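Local atomic coordinates of succinylglutamate desuccinylase/aspartoacylase (Ruegeria sp. TM1040, PDB entry 3NA6), a protein that probably removes the acyl group from N-acylated amino acids by hydrolysing the amide bond, like succinylglutamate desuccinylases and aspartoacylases. Residues C171-Q176 with L233-I238; N179-V184 with N222-K227. All blocks are in the same frame, centred on the assembly; numbering follows the deposited sequence.

Contact 1 of 2, residues C171-Q176 with L233-I238. With CA (calcium ion), chain C.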
ATOM      1  N   CYS A 171     -39.693   6.439  22.879  1.00 26.82           N
ATOM      2  CA  CYS A 171     -38.509   5.653  22.532  1.00 26.94           C
ATOM      3  C   CYS A 171     -38.373   4.399  23.397  1.00 25.53           C
ATOM      4  O   CYS A 171     -38.062   3.332  22.892  1.00 23.75           O
ATOM      5  CB  CYS A 171     -37.242   6.507  22.632  1.00 27.10           C
ATOM      6  SG  CYS A 171     -37.122   7.848  21.401  1.00 28.34           S
ATOM      7  N   PHE A 172     -38.615   4.535  24.695  1.00 26.79           N
ATOM      8  CA  PHE A 172     -38.560   3.389  25.618  1.00 25.34           C
ATOM      9  C   PHE A 172     -39.567   2.283  25.224  1.00 26.54           C
ATOM     10  O   PHE A 172     -39.246   1.072  25.221  1.00 25.87           O
ATOM     11  CB  PHE A 172     -38.822   3.874  27.057  1.00 26.25           C
ATOM     12  CG  PHE A 172     -38.789   2.782  28.090  1.00 27.59           C
ATOM     13  CD1 PHE A 172     -37.589   2.316  28.607  1.00 32.63           C
ATOM     14  CD2 PHE A 172     -39.960   2.208  28.536  1.00 29.70           C
ATOM     15  CE1 PHE A 172     -37.582   1.264  29.556  1.00 23.45           C
ATOM     16  CE2 PHE A 172     -39.947   1.178  29.484  1.00 34.21           C
ATOM     17  CZ  PHE A 172     -38.761   0.712  29.977  1.00 33.56           C
ATOM     18  N   ALA A 173     -40.786   2.700  24.910  1.00 26.55           N
ATOM     19  CA  ALA A 173     -41.838   1.774  24.493  1.00 25.97           C
ATOM     20  C   ALA A 173     -41.440   1.052  23.205  1.00 25.05           C
ATOM     21  O   ALA A 173     -41.652  -0.167  23.079  1.00 23.27           O
ATOM     22  CB  ALA A 173     -43.168   2.511  24.311  1.00 26.25           C
ATOM     23  N   ALA A 174     -40.846   1.778  22.253  1.00 25.30           N
ATOM     24  CA  ALA A 174     -40.427   1.154  20.975  1.00 23.35           C
ATOM     25  C   ALA A 174     -39.291   0.117  21.210  1.00 23.36           C
ATOM     26  O   ALA A 174     -39.217  -0.929  20.545  1.00 22.60           O
ATOM     27  CB  ALA A 174     -40.023   2.224  19.929  1.00 20.07           C
HETATM   28  N   MSE A 175     -38.436   0.413  22.183  1.00 24.13           N
HETATM   29  CA  MSE A 175     -37.307  -0.453  22.524  1.00 26.86           C
HETATM   30  C   MSE A 175     -37.823  -1.712  23.183  1.00 23.14           C
HETATM   31  O   MSE A 175     -37.359  -2.803  22.849  1.00 23.31           O
HETATM   32  CB  MSE A 175     -36.308   0.303  23.428  1.00 24.07           C
HETATM   33  CG  MSE A 175     -35.083  -0.522  23.891  1.00 28.84           C
HETATM   34 SE   MSE A 175     -35.493  -1.592  25.459  0.75 28.05          SE
HETATM   35  CE  MSE A 175     -35.393  -0.081  26.717  1.00 18.30           C
ATOM     36  N   GLN A 176     -38.770  -1.577  24.124  1.00 24.88           N
ATOM     37  CA  GLN A 176     -39.431  -2.746  24.683  1.00 25.43           C
ATOM     38  C   GLN A 176     -40.097  -3.622  23.623  1.00 27.52           C
ATOM     39  O   GLN A 176     -40.018  -4.851  23.732  1.00 26.47           O
ATOM     40  CB  GLN A 176     -40.492  -2.384  25.718  1.00 27.09           C
ATOM     41  CG  GLN A 176     -39.941  -1.742  26.958  1.00 31.70           C
ATOM     42  CD  GLN A 176     -40.980  -1.668  28.054  1.00 43.43           C
ATOM     43  OE1 GLN A 176     -42.144  -1.301  27.828  1.00 49.11           O
ATOM     44  NE2 GLN A 176     -40.569  -2.022  29.249  1.00 48.36           N
ATOM     45  N   LEU A 233     -42.019  -2.557  13.683  1.00 21.37           N
ATOM     46  CA  LEU A 233     -42.890  -2.188  12.569  1.00 23.38           C
ATOM     47  C   LEU A 233     -44.391  -2.432  12.861  1.00 23.78           C
ATOM     48  O   LEU A 233     -45.251  -1.657  12.395  1.00 23.79           O
ATOM     49  CB  LEU A 233     -42.439  -2.851  11.256  1.00 20.50           C
ATOM     50  CG  LEU A 233     -41.095  -2.358  10.673  1.00 26.11           C
ATOM     51  CD1 LEU A 233     -40.746  -3.114   9.381  1.00 21.01           C
ATOM     52  CD2 LEU A 233     -41.082  -0.854  10.464  1.00 20.37           C
ATOM     53  N   ILE A 234     -44.706  -3.471  13.629  1.00 23.30           N
ATOM     54  CA  ILE A 234     -46.076  -3.673  14.151  1.00 24.67           C
ATOM     55  C   ILE A 234     -46.432  -2.565  15.176  1.00 26.10           C
ATOM     56  O   ILE A 234     -47.510  -1.981  15.104  1.00 25.53           O
ATOM     57  CB  ILE A 234     -46.258  -5.072  14.787  1.00 25.62           C
ATOM     58  CG1 ILE A 234     -46.158  -6.166  13.707  1.00 27.26           C
ATOM     59  CG2 ILE A 234     -47.649  -5.185  15.503  1.00 24.57           C
ATOM     60  CD1 ILE A 234     -46.003  -7.657  14.249  1.00 25.33           C
ATOM     61  N   HIS A 235     -45.524  -2.294  16.112  1.00 22.48           N
ATOM     62  CA  HIS A 235     -45.691  -1.234  17.123  1.00 24.19           C
ATOM     63  C   HIS A 235     -45.995   0.121  16.453  1.00 24.92           C
ATOM     64  O   HIS A 235     -46.870   0.884  16.921  1.00 24.72           O
ATOM     65  CB  HIS A 235     -44.401  -1.148  17.977  1.00 21.97           C
ATOM     66  CG  HIS A 235     -44.409  -0.094  19.060  1.00 24.06           C
ATOM     67  ND1 HIS A 235     -45.048  -0.268  20.274  1.00 25.54           N
ATOM     68  CD2 HIS A 235     -43.847   1.137  19.106  1.00 29.77           C
ATOM     69  CE1 HIS A 235     -44.860   0.806  21.021  1.00 29.25           C
ATOM     70  NE2 HIS A 235     -44.137   1.673  20.339  1.00 22.95           N
ATOM     71  N   PHE A 236     -45.308   0.396  15.338  1.00 22.10           N
ATOM     72  CA  PHE A 236     -45.500   1.644  14.594  1.00 24.60           C
ATOM     73  C   PHE A 236     -46.708   1.611  13.649  1.00 24.42           C
ATOM     74  O   PHE A 236     -46.987   2.604  12.959  1.00 25.81           O
ATOM     75  CB  PHE A 236     -44.238   1.995  13.777  1.00 20.53           C
ATOM     76  CG  PHE A 236     -42.993   2.272  14.615  1.00 28.67           C
ATOM     77  CD1 PHE A 236     -43.061   3.026  15.785  1.00 19.40           C
ATOM     78  CD2 PHE A 236     -41.750   1.826  14.187  1.00 27.04           C
ATOM     79  CE1 PHE A 236     -41.908   3.313  16.518  1.00 29.61           C
ATOM     80  CE2 PHE A 236     -40.595   2.113  14.932  1.00 29.90           C
ATOM     81  CZ  PHE A 236     -40.693   2.840  16.105  1.00 25.86           C
ATOM     82  N   GLY A 237     -47.395   0.475  13.591  1.00 25.23           N
ATOM     83  CA  GLY A 237     -48.602   0.344  12.806  1.00 26.10           C
ATOM     84  C   GLY A 237     -48.371   0.189  11.312  1.00 26.74           C
ATOM     85  O   GLY A 237     -49.306   0.295  10.527  1.00 24.08           O
ATOM     86  N   ILE A 238     -47.148  -0.100  10.897  1.00 23.89           N
ATOM     87  CA  ILE A 238     -46.853  -0.177   9.469  1.00 24.55           C
ATOM     88  C   ILE A 238     -47.072  -1.588   8.916  1.00 26.61           C
ATOM     89  O   ILE A 238     -47.502  -1.750   7.749  1.00 25.33           O
ATOM     90  CB  ILE A 238     -45.409   0.309   9.166  1.00 23.38           C
ATOM     91  CG1 ILE A 238     -45.213   1.737   9.715  1.00 24.75           C
ATOM     92  CG2 ILE A 238     -45.130   0.237   7.665  1.00 22.45           C
ATOM     93  CD1 ILE A 238     -43.779   2.366   9.563  1.00 22.47           C
TER
HETATM   94 CA    CA C 332     -51.668   0.324  10.365  1.00 50.64          CA
HETATM   95  O   HOH W   1     -51.981  -1.754  11.693  1.00 30.91           O
HETATM   96  O   HOH W   2     -52.163   1.572  12.528  1.00 34.30           O
HETATM   97  O   HOH W   3     -53.931   0.569   9.267  1.00 32.77           O
HETATM   98  O   HOH W   4     -51.078   2.759   9.600  1.00 21.13           O

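Contact 2 of 2, residues N179-V184 with N222-K227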
ATOM      1  N   ASN A 179     -37.793  -6.006  21.844  1.00 24.37           N
ATOM      2  CA  ASN A 179     -37.743  -7.197  22.688  1.00 23.99           C
ATOM      3  C   ASN A 179     -36.504  -8.065  22.432  1.00 23.99           C
ATOM      4  O   ASN A 179     -36.576  -9.302  22.249  1.00 20.98           O
ATOM      5  CB  ASN A 179     -39.050  -7.983  22.554  1.00 24.31           C
ATOM      6  CG  ASN A 179     -39.137  -9.184  23.500  1.00 26.34           C
ATOM      7  OD1 ASN A 179     -39.337 -10.305  23.041  1.00 29.13           O
ATOM      8  ND2 ASN A 179     -38.979  -8.952  24.805  1.00 26.82           N
ATOM      9  N   ALA A 180     -35.352  -7.406  22.432  1.00 24.67           N
ATOM     10  CA  ALA A 180     -34.074  -8.117  22.296  1.00 24.72           C
ATOM     11  C   ALA A 180     -33.845  -8.877  23.600  1.00 24.19           C
ATOM     12  O   ALA A 180     -34.546  -8.642  24.602  1.00 24.18           O
ATOM     13  CB  ALA A 180     -32.917  -7.142  22.001  1.00 25.13           C
ATOM     14  N   PRO A 181     -32.904  -9.813  23.600  1.00 24.59           N
ATOM     15  CA  PRO A 181     -32.700 -10.567  24.845  1.00 25.26           C
ATOM     16  C   PRO A 181     -32.196  -9.686  25.984  1.00 26.61           C
ATOM     17  O   PRO A 181     -32.368 -10.041  27.140  1.00 27.78           O
ATOM     18  CB  PRO A 181     -31.651 -11.624  24.454  1.00 26.07           C
ATOM     19  CG  PRO A 181     -31.847 -11.798  22.978  1.00 24.95           C
ATOM     20  CD  PRO A 181     -32.171 -10.407  22.472  1.00 23.33           C
ATOM     21  N   TYR A 182     -31.577  -8.553  25.663  1.00 25.78           N
ATOM     22  CA  TYR A 182     -31.253  -7.540  26.674  1.00 24.02           C
ATOM     23  C   TYR A 182     -31.873  -6.200  26.273  1.00 26.32           C
ATOM     24  O   TYR A 182     -32.052  -5.913  25.089  1.00 24.11           O
ATOM     25  CB  TYR A 182     -29.740  -7.365  26.887  1.00 23.68           C
ATOM     26  CG  TYR A 182     -29.062  -8.545  27.499  1.00 25.29           C
ATOM     27  CD1 TYR A 182     -28.746  -9.649  26.726  1.00 25.91           C
ATOM     28  CD2 TYR A 182     -28.733  -8.563  28.848  1.00 31.81           C
ATOM     29  CE1 TYR A 182     -28.124 -10.733  27.260  1.00 25.08           C
ATOM     30  CE2 TYR A 182     -28.102  -9.650  29.395  1.00 30.19           C
ATOM     31  CZ  TYR A 182     -27.811 -10.737  28.596  1.00 31.65           C
ATOM     32  OH  TYR A 182     -27.181 -11.832  29.119  1.00 29.91           O
ATOM     33  N   SER A 183     -32.218  -5.422  27.286  1.00 25.46           N
ATOM     34  CA  SER A 183     -32.863  -4.116  27.140  1.00 28.04           C
ATOM     35  C   SER A 183     -32.081  -3.098  27.942  1.00 27.52           C
ATOM     36  O   SER A 183     -31.676  -3.385  29.074  1.00 29.52           O
ATOM     37  CB  SER A 183     -34.292  -4.180  27.678  1.00 27.51           C
ATOM     38  OG  SER A 183     -35.123  -4.917  26.816  1.00 31.53           O
ATOM     39  N   VAL A 184     -31.873  -1.929  27.341  0.50 27.79           N
ATOM     40  CA  VAL A 184     -31.151  -0.819  27.962  0.50 30.02           C
ATOM     41  C   VAL A 184     -31.842   0.518  27.716  0.50 29.41           C
ATOM     42  O   VAL A 184     -32.392   0.744  26.642  0.50 29.99           O
ATOM     43  CB  VAL A 184     -29.750  -0.618  27.357  0.50 29.22           C
ATOM     44  CG1 VAL A 184     -28.879   0.103  28.375  0.50 31.71           C
ATOM     45  CG2 VAL A 184     -29.135  -1.930  26.902  0.50 29.68           C
ATOM     46  N   ASN A 222     -29.037 -12.873  13.764  1.00 22.03           N
ATOM     47  CA  ASN A 222     -29.848 -12.513  12.627  1.00 20.25           C
ATOM     48  C   ASN A 222     -31.330 -12.629  12.996  1.00 22.38           C
ATOM     49  O   ASN A 222     -32.136 -11.750  12.621  1.00 22.15           O
ATOM     50  CB  ASN A 222     -29.582 -13.398  11.401  1.00 18.26           C
ATOM     51  CG  ASN A 222     -28.206 -13.233  10.811  1.00 26.56           C
ATOM     52  OD1 ASN A 222     -27.575 -12.189  10.936  1.00 22.85           O
ATOM     53  ND2 ASN A 222     -27.741 -14.282  10.109  1.00 24.84           N
ATOM     54  N   ALA A 223     -31.704 -13.678  13.749  1.00 22.01           N
ATOM     55  CA  ALA A 223     -33.121 -13.837  14.105  1.00 22.83           C
ATOM     56  C   ALA A 223     -33.576 -12.730  15.105  1.00 23.05           C
ATOM     57  O   ALA A 223     -34.715 -12.268  15.036  1.00 21.24           O
ATOM     58  CB  ALA A 223     -33.407 -15.251  14.626  1.00 21.20           C
ATOM     59  N   ILE A 224     -32.680 -12.296  15.999  1.00 23.67           N
ATOM     60  CA  ILE A 224     -32.976 -11.203  16.934  1.00 24.92           C
ATOM     61  C   ILE A 224     -33.309  -9.925  16.149  1.00 24.52           C
ATOM     62  O   ILE A 224     -34.260  -9.221  16.469  1.00 23.22           O
ATOM     63  CB  ILE A 224     -31.811 -10.943  17.970  1.00 24.95           C
ATOM     64  CG1 ILE A 224     -31.666 -12.109  18.974  1.00 26.11           C
ATOM     65  CG2 ILE A 224     -32.032  -9.553  18.698  1.00 20.82           C
ATOM     66  CD1 ILE A 224     -30.273 -12.155  19.701  1.00 14.94           C
ATOM     67  N   ALA A 225     -32.535  -9.656  15.105  1.00 25.05           N
ATOM     68  CA  ALA A 225     -32.738  -8.481  14.259  1.00 25.21           C
ATOM     69  C   ALA A 225     -34.066  -8.532  13.511  1.00 25.73           C
ATOM     70  O   ALA A 225     -34.761  -7.527  13.434  1.00 22.47           O
ATOM     71  CB  ALA A 225     -31.571  -8.300  13.237  1.00 22.69           C
ATOM     72  N   LYS A 226     -34.407  -9.694  12.950  1.00 25.67           N
ATOM     73  CA  LYS A 226     -35.640  -9.842  12.194  1.00 24.36           C
ATOM     74  C   LYS A 226     -36.908  -9.694  13.066  1.00 24.71           C
ATOM     75  O   LYS A 226     -37.898  -9.042  12.641  1.00 22.28           O
ATOM     76  CB  LYS A 226     -35.692 -11.189  11.466  1.00 23.10           C
ATOM     77  CG  LYS A 226     -34.667 -11.332  10.349  1.00 24.02           C
ATOM     78  CD  LYS A 226     -34.766 -12.710   9.681  1.00 23.66           C
ATOM     79  CE  LYS A 226     -33.550 -13.012   8.813  1.00 22.41           C
ATOM     80  NZ  LYS A 226     -33.633 -14.367   8.277  1.00 19.44           N
ATOM     81  N   LYS A 227     -36.887 -10.321  14.240  1.00 23.08           N
ATOM     82  CA  LYS A 227     -38.014 -10.257  15.177  1.00 24.70           C
ATOM     83  C   LYS A 227     -38.184  -8.824  15.688  1.00 24.54           C
ATOM     84  O   LYS A 227     -39.294  -8.276  15.717  1.00 21.54           O
ATOM     85  CB  LYS A 227     -37.784 -11.221  16.340  1.00 26.48           C
ATOM     86  CG  LYS A 227     -38.636 -11.025  17.590  1.00 30.08           C
ATOM     87  CD  LYS A 227     -38.019 -11.804  18.804  1.00 32.60           C
ATOM     88  CE  LYS A 227     -38.488 -11.265  20.136  1.00 29.25           C
ATOM     89  NZ  LYS A 227     -37.688 -11.731  21.315  1.00 26.70           N
TER

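Contact 1 of 2, residues C171-Q176 with L233-I238
The His235 ring lies against the backbone of helix 165-178 at Ala173 and Ala174. Its CE1 has Ala173 O over one ring face, at 3.9 Å. The approach of Ala174 is oblique, with Ala174 CA 3.8 Å from His235 NE2. No hydrogen bond crosses here, so this imidazole takes part by packing alone. Its chi1 of 180° sets CG opposite the backbone N, which carries the ring out from the end of helix 219-235 to the other helix. Ala173 CB also comes near the ring, 4.1 Å from His235 CE1.

Phe236 makes the second, more buried patch. Ala174 CB meets its ring obliquely, 3.9 Å from Phe236 CZ. Phe236 CE1 also stands in the plane of the His235 ring, at its edge. The two consecutive rings thus reach Ala174 together. The small side chains of Ala173 and Ala174 let the imidazole come close to the helix backbone.

Helix 219-235 ends at this point in a Schellman motif. Ile238 N bonds to Leu233 O and Gly237 N to Ile234 O. Gly237 has positive phi (77°), and its O binds a calcium ion at 2.4 Å. Four waters and Thr82 OG1 also bind the ion.

The contact joins the end of helix 219-235 to the C-terminal half of helix 165-178. Both Ala174 and Phe236 rest on Val205 and Val207 of strand 205-210, so the two helices meet over the central mixed sheet. Leu233 and Ile238 pack on Ala52 of strand 51-55.

Contact 2 of 2, residues N179-V184 with N222-K227
The turn at Asn179 to Pro181 passes alongside helix 219-235, with Ala180 CA 6.3 Å from Ile224 CA. Asn179, just after helix 165-178, has positive phi (61°). Lys227 reaches it with an extended chain. Its NZ gives two hydrogen bonds to this one residue, to the backbone O and to OD1, each 2.8 Å from NZ. The bond to Asn179 O lies in the carbonyl plane, with a C=O...N angle of 157°. At OD1, NZ stands 45° out of the carbonyl plane, not on a lone pair. Asn179 OD1 also accepts Asp246 N, and Asp246 OD2 forms a salt bridge with Lys227 NZ. With a methionine in place of Lys227, Asn179 O would probably lose this donor and Asp246 the charge that balances it.

The apolar half is Ile224. Its CD1 and Pro181 CG reach toward each other, 3.7 Å apart. The other branch, CG2, is anti to the backbone N and touches Ala180 CB at 4.2 Å.

The turn leads into strand 182-186 of the mixed sheet, which runs between strands 156-160 and 249-250. Ala180 packs on Ala157 of the first of these, and Pro181 makes a backbone bond with Val249 of the second. On the helix, Ala225 and Lys226 pack against Ala68 of helix 64-75, and Lys226 also forms a salt bridge with Glu269 of the second subunit.

In the fold
Contacts 1 and 2 have centres about 13 Å apart and share helix 219-235. Contact 2 uses its N-terminal half and contact 1 its C-terminal end. Their other partners are consecutive, since helix 165-178 leads through the turn into strand 182-186. Contact 2 is nested in the chain loop that contact 1 closes. The two also touch: Met175, present as selenomethionine, has SE 3.6 Å from Ser183 OG. The calcium ion belongs to the contact 1 end: it lies 21.5 Å from Lys227 NZ. Relatives hydrolyse their substrates with a zinc ion. His59, Glu62 and His145 could form such a site here, but none belongs to either contact.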